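PDB 2QZU: putative sulfatase yidJ from Bacteroides fragilis, which probably hydrolyses sulfate esters, likely aryl sulfates, as a metal-dependent member of the sulfatase family. Local coordinates for the interface of chains A and B. Residues are numbered along the deposited sequence; one frame, centred on the assembly and turned at random. Chains: chain A/B, Putative sulfatase yidJ.

The interface of chains A and B. Residues chain A 177, 179, 237, 240; chain B 370-371, 373-374.
B:Lys373 and A:Asp240 meet tip to tip in a small polar patch between two copies of this sulfatase-family protein; the structure alone does not establish whether the pairing is biological. B:Lys373, on the short 3-10 helix 372-374, is poorly ordered, so its bonds should be read with caution. Its chain bends at the third and fourth side-chain torsions, turning the terminal amine nitrogen NZ toward the first residue of helix 240-244. There NZ forms a salt bridge with carboxylate oxygen OD2 of A:Asp240 at 3.1 Å, approaching obliquely from above the carboxylate plane (44° out of it). Within chain B, NZ also bonds OE2 of B:Glu374 at 3.0 Å, nearly along the C-O axis. NZ thus bridges a carboxylate of each chain, the two bonds leaving it at about a right angle, and its charge would be expected to ease their repulsion. Water 1 links NZ to OD2 and the backbone N of A:Asp240, while water 2 joins OD2 to B:Glu374 OE2 and lies at a longer distance from NZ. Farther down the lysine, methylene CD packs 4.0 Å from methyl CD1 of A:Leu179, the two side chains crossing at about a right angle. A separate polar link forms at B:Gly370, whose carbonyl O accepts a hydrogen bond from the phenol OH of A:Tyr177 at 2.6 Å. The carbonyl oxygen lies at the ring edge, in its plane, whereas the hydroxyl oxygen lies 25° out of the carbonyl plane of B:Gly370.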
loop_
_atom_site.group_PDB
_atom_site.type_symbol
_atom_site.label_atom_id
_atom_site.label_comp_id
_atom_site.label_asym_id
_atom_site.label_seq_id
_atom_site.Cartn_x
_atom_site.Cartn_y
_atom_site.Cartn_z
ATOM N N TYR A 177 4.720 -8.320 1.719
ATOM C CA TYR A 177 3.310 -8.413 2.087
ATOM C C TYR A 177 3.291 -9.468 3.200
ATOM O O TYR A 177 3.049 -10.649 2.955
ATOM C CB TYR A 177 2.466 -8.867 0.893
ATOM C CG TYR A 177 0.987 -8.865 1.191
ATOM C CD1 TYR A 177 0.280 -7.665 1.293
ATOM C CD2 TYR A 177 0.309 -10.057 1.436
ATOM C CE1 TYR A 177 -1.070 -7.654 1.639
ATOM C CE2 TYR A 177 -1.038 -10.060 1.782
ATOM C CZ TYR A 177 -1.720 -8.856 1.885
ATOM O OH TYR A 177 -3.046 -8.861 2.252
ATOM N N LEU A 179 1.281 -10.403 5.521
ATOM C CA LEU A 179 0.079 -11.187 5.801
ATOM C C LEU A 179 -0.070 -12.445 4.946
ATOM O O LEU A 179 -0.867 -13.326 5.268
ATOM C CB LEU A 179 -1.165 -10.308 5.648
ATOM C CG LEU A 179 -1.200 -9.052 6.527
ATOM C CD1 LEU A 179 -2.427 -8.218 6.195
ATOM C CD2 LEU A 179 -1.197 -9.451 7.990
ATOM N N LEU A 237 0.772 -4.107 7.866
ATOM C CA LEU A 237 0.545 -5.532 7.669
ATOM C C LEU A 237 1.012 -6.342 8.879
ATOM O O LEU A 237 2.005 -7.081 8.827
ATOM C CB LEU A 237 1.253 -5.978 6.392
ATOM C CG LEU A 237 0.867 -5.186 5.137
ATOM C CD1 LEU A 237 1.740 -5.625 3.981
ATOM C CD2 LEU A 237 -0.611 -5.398 4.809
ATOM N N ASP A 240 -4.120 -7.498 14.020
ATOM C CA ASP A 240 -4.851 -6.507 14.798
ATOM C C ASP A 240 -4.572 -6.515 16.292
ATOM O O ASP A 240 -4.574 -5.456 16.921
ATOM C CB ASP A 240 -6.355 -6.672 14.569
ATOM C CG ASP A 240 -6.744 -6.461 13.123
ATOM O OD1 ASP A 240 -6.264 -5.475 12.526
ATOM O OD2 ASP A 240 -7.529 -7.273 12.585
ATOM N N GLY B 370 -5.270 -5.983 -1.243
ATOM C CA GLY B 370 -4.651 -6.730 -0.162
ATOM C C GLY B 370 -5.251 -6.469 1.208
ATOM O O GLY B 370 -4.644 -6.805 2.228
ATOM N N PHE B 371 -6.448 -5.888 1.244
ATOM C CA PHE B 371 -7.096 -5.577 2.515
ATOM C C PHE B 371 -8.455 -6.258 2.683
ATOM O O PHE B 371 -9.382 -5.685 3.257
ATOM C CB PHE B 371 -7.250 -4.058 2.652
ATOM C CG PHE B 371 -5.941 -3.311 2.624
ATOM C CD1 PHE B 371 -4.977 -3.537 3.601
ATOM C CD2 PHE B 371 -5.661 -2.408 1.604
ATOM C CE1 PHE B 371 -3.748 -2.872 3.565
ATOM C CE2 PHE B 371 -4.435 -1.738 1.557
ATOM C CZ PHE B 371 -3.477 -1.971 2.540
ATOM N N LYS B 373 -9.361 -8.594 4.667
ATOM C CA LYS B 373 -9.716 -8.754 6.078
ATOM C C LYS B 373 -10.259 -7.472 6.712
ATOM O O LYS B 373 -10.868 -7.519 7.785
ATOM C CB LYS B 373 -8.500 -9.240 6.878
ATOM C CG LYS B 373 -7.413 -8.189 7.056
ATOM C CD LYS B 373 -6.101 -8.792 7.546
ATOM C CE LYS B 373 -6.123 -9.107 9.030
ATOM N NZ LYS B 373 -6.211 -7.866 9.851
ATOM N N GLU B 374 -10.046 -6.335 6.052
ATOM C CA GLU B 374 -10.502 -5.050 6.578
ATOM C C GLU B 374 -11.908 -4.643 6.140
ATOM O O GLU B 374 -12.409 -3.607 6.572
ATOM C CB GLU B 374 -9.526 -3.930 6.190
ATOM C CG GLU B 374 -8.075 -4.167 6.592
ATOM C CD GLU B 374 -7.909 -4.443 8.073
ATOM O OE1 GLU B 374 -8.476 -3.687 8.892
ATOM O OE2 GLU B 374 -7.203 -5.413 8.418
HETATM O O HOH W 1 -5.696 -9.324 12.163
HETATM O O HOH W 2 -8.869 -6.296 10.488
#